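Local coordinates for protein sifA (Salmonella typhimurium, PDB 3CXB) that acts inside host cells as a secreted virulence effector that binds host PLEKHM2 and is required for endosomal tubulation and the formation of Salmonella-induced filaments, at residues E228-N233 against T319-R324; A240-K245 against Q311-E316. All coordinates share one frame; numbering follows the deposited sequence.

Contact 1 of 2, residues E228-N233 against T319-R324; sequences ESTQQN and TTLHVR
Leu-321 and His-322 on helix 307-324 meet Thr-230 and Asn-233 near the start of helix 228-241. The helix axes approach to 9.4 Å and run closer to antiparallel than parallel, at 135°. Along 319-324, Thr-319 faces away from this interface: its side chain touches Leu-221 and, on helix 197-220, Thr-217, while OG1 hydrogen-bonds back to Glu-316 O. Two residues on, Leu-321 points toward helix 228-241 and makes the largest single contribution to the contact. Its CB lies 3.6 Å from CG2 of Thr-230, the two side chains sliding past each other in opposite directions. With CG set beside its own backbone N (chi1 -77°), the CD1 branch is brought to Asn-233, one turn on from Thr-230, 3.8 Å from CB of Asn-233 and equally near that residue's carbonyl carbon. His-322 follows at the point where the CA atoms come nearest, 6.6 Å from that of Thr-230. It offers mainly its backbone: N is 3.8 Å from Thr-230 CG2, whereas CB stays at 4.6 Å from the same methyl. Its side chain also touches Ala-224 and Ile-226, in the loop leading into helix 228-241. In Thr-230, the methyl is anti to the backbone N (OG1 chi1 -44°), which sends CG2 across the gap and leaves OG1 to hydrogen-bond with Ser-227 OG, just before the helix. No hydrogen bond or salt bridge spans the two segments, so this small, peripheral interface depends on van der Waals contact of aliphatic groups with each other and with backbone atoms.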
ATOM      1  N   GLU A 228      24.112  -5.012  21.316  1.00 59.76           N
ATOM      2  CA  GLU A 228      22.717  -5.408  21.446  1.00 60.87           C
ATOM      3  C   GLU A 228      21.939  -4.262  22.114  1.00 57.93           C
ATOM      4  O   GLU A 228      20.708  -4.219  22.086  1.00 54.22           O
ATOM      5  CB  GLU A 228      22.639  -6.672  22.285  1.00 62.94           C
ATOM      6  CG  GLU A 228      21.255  -7.201  22.481  1.00 70.61           C
ATOM      7  CD  GLU A 228      21.251  -8.703  22.646  1.00 73.57           C
ATOM      8  OE1 GLU A 228      22.110  -9.230  23.395  1.00 75.04           O
ATOM      9  OE2 GLU A 228      20.385  -9.353  22.025  1.00 75.88           O
ATOM     10  N   SER A 229      22.688  -3.337  22.706  1.00 55.86           N
ATOM     11  CA  SER A 229      22.129  -2.173  23.374  1.00 52.99           C
ATOM     12  C   SER A 229      21.527  -1.282  22.291  1.00 52.90           C
ATOM     13  O   SER A 229      20.303  -1.054  22.261  1.00 48.78           O
ATOM     14  CB  SER A 229      23.244  -1.427  24.114  1.00 49.07           C
ATOM     15  OG  SER A 229      22.758  -0.343  24.885  1.00 47.08           O
ATOM     16  N   THR A 230      22.401  -0.796  21.402  1.00 53.91           N
ATOM     17  CA  THR A 230      22.002   0.059  20.289  1.00 54.04           C
ATOM     18  C   THR A 230      20.848  -0.618  19.570  1.00 53.85           C
ATOM     19  O   THR A 230      19.890   0.032  19.146  1.00 55.87           O
ATOM     20  CB  THR A 230      23.120   0.244  19.246  1.00 54.90           C
ATOM     21  OG1 THR A 230      24.370   0.491  19.903  1.00 57.05           O
ATOM     22  CG2 THR A 230      22.785   1.428  18.331  1.00 55.92           C
ATOM     23  N   GLN A 231      20.926  -1.932  19.445  1.00 52.51           N
ATOM     24  CA  GLN A 231      19.867  -2.645  18.771  1.00 56.60           C
ATOM     25  C   GLN A 231      18.545  -2.385  19.447  1.00 60.47           C
ATOM     26  O   GLN A 231      17.527  -2.219  18.775  1.00 60.26           O
ATOM     27  CB  GLN A 231      20.158  -4.141  18.735  1.00 56.68           C
ATOM     28  CG  GLN A 231      21.281  -4.483  17.771  1.00 57.57           C
ATOM     29  CD  GLN A 231      21.621  -5.948  17.765  1.00 57.12           C
ATOM     30  OE1 GLN A 231      20.749  -6.796  17.557  1.00 56.20           O
ATOM     31  NE2 GLN A 231      22.898  -6.259  17.988  1.00 57.30           N
ATOM     32  N   GLN A 232      18.551  -2.333  20.777  1.00 63.06           N
ATOM     33  CA  GLN A 232      17.306  -2.096  21.493  1.00 62.46           C
ATOM     34  C   GLN A 232      16.948  -0.615  21.470  1.00 57.61           C
ATOM     35  O   GLN A 232      15.771  -0.250  21.414  1.00 55.56           O
ATOM     36  CB  GLN A 232      17.394  -2.605  22.934  1.00 68.04           C
ATOM     37  CG  GLN A 232      16.025  -2.739  23.599  1.00 77.75           C
ATOM     38  CD  GLN A 232      15.115  -3.724  22.874  1.00 83.12           C
ATOM     39  OE1 GLN A 232      15.075  -3.762  21.644  1.00 87.64           O
ATOM     40  NE2 GLN A 232      14.371  -4.520  23.636  1.00 87.80           N
ATOM     41  N   ASN A 233      17.965   0.236  21.505  1.00 53.93           N
ATOM     42  CA  ASN A 233      17.719   1.661  21.465  1.00 51.41           C
ATOM     43  C   ASN A 233      17.025   2.007  20.148  1.00 48.34           C
ATOM     44  O   ASN A 233      16.056   2.762  20.131  1.00 48.87           O
ATOM     45  CB  ASN A 233      19.036   2.429  21.618  1.00 56.06           C
ATOM     46  CG  ASN A 233      19.460   2.585  23.084  1.00 58.54           C
ATOM     47  OD1 ASN A 233      19.398   1.635  23.875  1.00 58.51           O
ATOM     48  ND2 ASN A 233      19.895   3.790  23.445  1.00 58.66           N
ATOM     49  N   THR A 319      21.707   2.370  12.169  1.00 45.80           N
ATOM     50  CA  THR A 319      22.977   2.853  11.668  1.00 49.16           C
ATOM     51  C   THR A 319      23.334   4.225  12.201  1.00 52.17           C
ATOM     52  O   THR A 319      24.488   4.487  12.541  1.00 51.99           O
ATOM     53  CB  THR A 319      22.983   2.889  10.138  1.00 48.50           C
ATOM     54  OG1 THR A 319      21.960   3.783   9.678  1.00 49.86           O
ATOM     55  CG2 THR A 319      22.743   1.479   9.582  1.00 48.59           C
ATOM     56  N   THR A 320      22.345   5.103  12.272  1.00 55.57           N
ATOM     57  CA  THR A 320      22.575   6.456  12.759  1.00 56.89           C
ATOM     58  C   THR A 320      22.981   6.438  14.245  1.00 56.10           C
ATOM     59  O   THR A 320      23.888   7.160  14.677  1.00 55.66           O
ATOM     60  CB  THR A 320      21.311   7.335  12.523  1.00 58.89           C
ATOM     61  OG1 THR A 320      21.615   8.703  12.809  1.00 62.61           O
ATOM     62  CG2 THR A 320      20.167   6.886  13.406  1.00 62.05           C
ATOM     63  N   LEU A 321      22.325   5.601  15.033  1.00 55.44           N
ATOM     64  CA  LEU A 321      22.686   5.529  16.432  1.00 56.31           C
ATOM     65  C   LEU A 321      24.107   4.989  16.544  1.00 58.65           C
ATOM     66  O   LEU A 321      24.951   5.587  17.216  1.00 60.35           O
ATOM     67  CB  LEU A 321      21.720   4.625  17.201  1.00 54.95           C
ATOM     68  CG  LEU A 321      20.354   5.218  17.549  1.00 55.11           C
ATOM     69  CD1 LEU A 321      19.498   4.169  18.267  1.00 51.28           C
ATOM     70  CD2 LEU A 321      20.553   6.460  18.426  1.00 53.18           C
ATOM     71  N   HIS A 322      24.378   3.871  15.873  1.00 60.07           N
ATOM     72  CA  HIS A 322      25.703   3.263  15.923  1.00 62.31           C
ATOM     73  C   HIS A 322      26.830   4.244  15.614  1.00 63.66           C
ATOM     74  O   HIS A 322      27.798   4.335  16.364  1.00 63.23           O
ATOM     75  CB  HIS A 322      25.805   2.092  14.957  1.00 62.37           C
ATOM     76  CG  HIS A 322      27.098   1.349  15.065  1.00 63.28           C
ATOM     77  ND1 HIS A 322      27.483   0.389  14.158  1.00 64.52           N
ATOM     78  CD2 HIS A 322      28.090   1.416  15.984  1.00 64.34           C
ATOM     79  CE1 HIS A 322      28.656  -0.105  14.511  1.00 64.79           C
ATOM     80  NE2 HIS A 322      29.046   0.501  15.616  1.00 64.55           N
ATOM     81  N   VAL A 323      26.702   4.963  14.505  1.00 65.62           N
ATOM     82  CA  VAL A 323      27.707   5.936  14.109  1.00 71.81           C
ATOM     83  C   VAL A 323      27.808   7.065  15.129  1.00 79.31           C
ATOM     84  O   VAL A 323      28.759   7.849  15.116  1.00 77.92           O
ATOM     85  CB  VAL A 323      27.376   6.531  12.734  1.00 70.33           C
ATOM     86  CG1 VAL A 323      28.425   7.583  12.339  1.00 67.16           C
ATOM     87  CG2 VAL A 323      27.303   5.407  11.703  1.00 67.80           C
ATOM     88  N   ARG A 324      26.822   7.145  16.013  1.00 86.01           N
ATOM     89  CA  ARG A 324      26.815   8.172  17.038  1.00 92.39           C
ATOM     90  C   ARG A 324      27.635   7.694  18.235  1.00 88.82           C
ATOM     91  O   ARG A 324      28.362   8.476  18.850  1.00 89.88           O
ATOM     92  CB  ARG A 324      25.373   8.478  17.451  1.00104.61           C
ATOM     93  CG  ARG A 324      25.187   9.807  18.163  1.00121.43           C
ATOM     94  CD  ARG A 324      23.718  10.220  18.171  1.00140.09           C
ATOM     95  NE  ARG A 324      23.532  11.580  18.671  1.00158.45           N
ATOM     96  CZ  ARG A 324      22.375  12.233  18.650  1.00167.55           C
ATOM     97  NH1 ARG A 324      21.291  11.654  18.152  1.00173.32           N
ATOM     98  NH2 ARG A 324      22.300  13.469  19.125  1.00173.14           N
TER

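Contact 2 of 2, residues A240-K245 against Q311-E316; sequences AMCGLK and QKMAEE
Met-313 bridges from the side of helix 307-324 to Met-241 and Cys-242, where helix 228-241 comes to its end. Its CB points toward that helix end but is still 6.7 Å from Cys-242 SG. CG lies between the backbone N and the carbonyl carbon (chi1 67°), a setting that carries the chain outward from its helix but leaves CG 5.4 Å from Cys-242 SG, short of a contact. A fully extended chi2 takes the sulfur onward until SD is 4.4 Å from Cys-242 SG. The last torsion then bends, with chi3 at -81°, and turns the methyl off the line of the chain toward Met-241. CE therefore lodges between two residues: it stands 4.3 Å from Cys-242 SG and 4.2 Å from Met-241 SD, with Met-241 CB at a similar distance. Met-241 comes the other way, so that the two methionines slide past one another in opposite directions, and its own chain is also bent at the thioether. All these approaches are loose apolar contacts between soft, polarisable groups, and no hydrogen bond crosses between the segments. The backbones stay well apart, the nearest CA atoms being 9.9 Å from each other at Met-241 and Met-313. After Cys-242 the backbone turns away at Gly-243, the first residue to leave the helical course (phi 80°), whose N hydrogen-bonds to Ala-240 O. On another face of helix 307-324, Ala-314 packs on Ile-210 of helix 197-220. The arrangement is that of a helix end followed by a positive-phi glycine, meeting a neighbouring helix's flank through a methionine, in the all-helical C-terminal part.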
ATOM      1  N   ALA A 240       8.958   4.722  19.121  1.00 53.07           N
ATOM      2  CA  ALA A 240       8.518   5.975  19.698  1.00 54.56           C
ATOM      3  C   ALA A 240       8.122   6.956  18.623  1.00 55.47           C
ATOM      4  O   ALA A 240       7.042   7.527  18.682  1.00 56.56           O
ATOM      5  CB  ALA A 240       9.602   6.568  20.579  1.00 53.25           C
ATOM      6  N   MET A 241       8.984   7.154  17.637  1.00 56.52           N
ATOM      7  CA  MET A 241       8.672   8.090  16.571  1.00 58.47           C
ATOM      8  C   MET A 241       7.356   7.767  15.876  1.00 56.25           C
ATOM      9  O   MET A 241       6.656   8.663  15.425  1.00 54.82           O
ATOM     10  CB  MET A 241       9.799   8.111  15.549  1.00 62.92           C
ATOM     11  CG  MET A 241      10.891   9.092  15.870  1.00 69.19           C
ATOM     12  SD  MET A 241      12.302   8.894  14.764  1.00 76.60           S
ATOM     13  CE  MET A 241      13.522   8.269  15.948  1.00 79.89           C
ATOM     14  N   CYS A 242       7.029   6.483  15.787  1.00 56.77           N
ATOM     15  CA  CYS A 242       5.795   6.060  15.139  1.00 58.40           C
ATOM     16  C   CYS A 242       4.626   6.174  16.086  1.00 61.06           C
ATOM     17  O   CYS A 242       3.483   5.927  15.707  1.00 57.85           O
ATOM     18  CB  CYS A 242       5.921   4.627  14.645  1.00 55.74           C
ATOM     19  SG  CYS A 242       7.222   4.472  13.433  1.00 55.63           S
ATOM     20  N   GLY A 243       4.933   6.529  17.330  1.00 66.95           N
ATOM     21  CA  GLY A 243       3.910   6.718  18.341  1.00 74.58           C
ATOM     22  C   GLY A 243       3.368   5.478  19.007  1.00 80.50           C
ATOM     23  O   GLY A 243       2.906   5.558  20.138  1.00 80.26           O
ATOM     24  N   LEU A 244       3.416   4.343  18.320  1.00 89.02           N
ATOM     25  CA  LEU A 244       2.898   3.095  18.867  1.00 98.64           C
ATOM     26  C   LEU A 244       3.708   2.555  20.031  1.00 99.23           C
ATOM     27  O   LEU A 244       4.913   2.772  20.107  1.00101.79           O
ATOM     28  CB  LEU A 244       2.815   2.037  17.767  1.00112.30           C
ATOM     29  CG  LEU A 244       1.457   1.949  17.058  1.00121.93           C
ATOM     30  CD1 LEU A 244       0.964   3.348  16.667  1.00128.02           C
ATOM     31  CD2 LEU A 244       1.579   1.042  15.841  1.00126.94           C
ATOM     32  N   LYS A 245       3.029   1.854  20.937  1.00 98.71           N
ATOM     33  CA  LYS A 245       3.674   1.272  22.112  1.00 99.41           C
ATOM     34  C   LYS A 245       3.549  -0.248  22.115  1.00101.50           C
ATOM     35  O   LYS A 245       2.586  -0.809  21.586  1.00100.10           O
ATOM     36  CB  LYS A 245       3.071   1.850  23.399  1.00 98.45           C
ATOM     37  CG  LYS A 245       1.576   1.619  23.562  1.00 95.54           C
ATOM     38  CD  LYS A 245       1.283   0.508  24.546  1.00 96.96           C
ATOM     39  CE  LYS A 245       1.685   0.911  25.950  1.00 99.99           C
ATOM     40  NZ  LYS A 245       1.497  -0.208  26.912  1.00103.29           N
ATOM     41  N   GLN A 311      10.230  -0.141   8.130  1.00 46.48           N
ATOM     42  CA  GLN A 311      11.374  -1.023   8.295  1.00 46.80           C
ATOM     43  C   GLN A 311      12.653  -0.288   7.931  1.00 48.30           C
ATOM     44  O   GLN A 311      13.678  -0.474   8.579  1.00 49.23           O
ATOM     45  CB  GLN A 311      11.236  -2.258   7.412  1.00 44.33           C
ATOM     46  CG  GLN A 311      12.255  -3.342   7.725  1.00 44.55           C
ATOM     47  CD  GLN A 311      12.080  -4.577   6.859  1.00 44.75           C
ATOM     48  OE1 GLN A 311      12.324  -4.538   5.658  1.00 47.14           O
ATOM     49  NE2 GLN A 311      11.643  -5.674   7.463  1.00 46.32           N
ATOM     50  N   LYS A 312      12.593   0.559   6.906  1.00 51.98           N
ATOM     51  CA  LYS A 312      13.780   1.291   6.476  1.00 56.73           C
ATOM     52  C   LYS A 312      14.226   2.321   7.470  1.00 54.23           C
ATOM     53  O   LYS A 312      15.412   2.389   7.783  1.00 54.64           O
ATOM     54  CB  LYS A 312      13.564   1.988   5.131  1.00 67.58           C
ATOM     55  CG  LYS A 312      13.467   1.048   3.946  1.00 77.66           C
ATOM     56  CD  LYS A 312      13.267   1.817   2.643  1.00 90.08           C
ATOM     57  CE  LYS A 312      13.004   0.878   1.464  1.00 99.48           C
ATOM     58  NZ  LYS A 312      12.877   1.621   0.176  1.00107.29           N
ATOM     59  N   MET A 313      13.291   3.124   7.973  1.00 50.97           N
ATOM     60  CA  MET A 313      13.670   4.156   8.925  1.00 49.97           C
ATOM     61  C   MET A 313      14.248   3.488  10.170  1.00 49.76           C
ATOM     62  O   MET A 313      15.107   4.049  10.862  1.00 48.50           O
ATOM     63  CB  MET A 313      12.482   5.054   9.260  1.00 50.15           C
ATOM     64  CG  MET A 313      11.370   4.401  10.000  1.00 50.08           C
ATOM     65  SD  MET A 313      10.061   5.618  10.318  1.00 50.29           S
ATOM     66  CE  MET A 313      10.704   6.458  11.747  1.00 48.67           C
ATOM     67  N   ALA A 314      13.791   2.271  10.434  1.00 47.13           N
ATOM     68  CA  ALA A 314      14.316   1.522  11.557  1.00 44.69           C
ATOM     69  C   ALA A 314      15.771   1.169  11.233  1.00 42.66           C
ATOM     70  O   ALA A 314      16.651   1.330  12.060  1.00 43.84           O
ATOM     71  CB  ALA A 314      13.498   0.244  11.790  1.00 43.93           C
ATOM     72  N   GLU A 315      16.023   0.697  10.026  1.00 41.17           N
ATOM     73  CA  GLU A 315      17.376   0.351   9.641  1.00 42.22           C
ATOM     74  C   GLU A 315      18.272   1.582   9.724  1.00 42.44           C
ATOM     75  O   GLU A 315      19.435   1.488  10.103  1.00 36.95           O
ATOM     76  CB  GLU A 315      17.384  -0.202   8.211  1.00 40.85           C
ATOM     77  CG  GLU A 315      16.646  -1.512   8.102  1.00 40.50           C
ATOM     78  CD  GLU A 315      16.334  -1.906   6.681  1.00 42.03           C
ATOM     79  OE1 GLU A 315      15.695  -2.957   6.507  1.00 43.38           O
ATOM     80  OE2 GLU A 315      16.712  -1.177   5.740  1.00 43.39           O
ATOM     81  N   GLU A 316      17.716   2.739   9.384  1.00 44.88           N
ATOM     82  CA  GLU A 316      18.498   3.963   9.384  1.00 47.42           C
ATOM     83  C   GLU A 316      18.736   4.444  10.789  1.00 45.45           C
ATOM     84  O   GLU A 316      19.706   5.148  11.049  1.00 44.65           O
ATOM     85  CB  GLU A 316      17.797   5.045   8.560  1.00 51.19           C
ATOM     86  CG  GLU A 316      17.738   4.776   7.062  1.00 55.39           C
ATOM     87  CD  GLU A 316      16.950   5.844   6.339  1.00 62.18           C
ATOM     88  OE1 GLU A 316      17.255   7.039   6.545  1.00 66.70           O
ATOM     89  OE2 GLU A 316      16.026   5.502   5.571  1.00 65.32           O
TER

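In the fold
Both contacts join the same two helices, 228-241 and 307-324, and their centres lie 13 Å apart. Contact 1 ties the start of the first helix to the last turns of the second; contact 2 ties the end of the first to an earlier part of the second. Along the chain the order is therefore 228-233, 240-245, 311-316, 319-324, as expected of helices running in broadly opposite senses. The residues between 245 and 311 include helices 258-267 and 283-303 and no strand. Helix 197-220 touches both pairs, binding them into the helical C-terminal region, which is consistent with a fold like that of the SopE exchange factor, away from the N-terminal sheet.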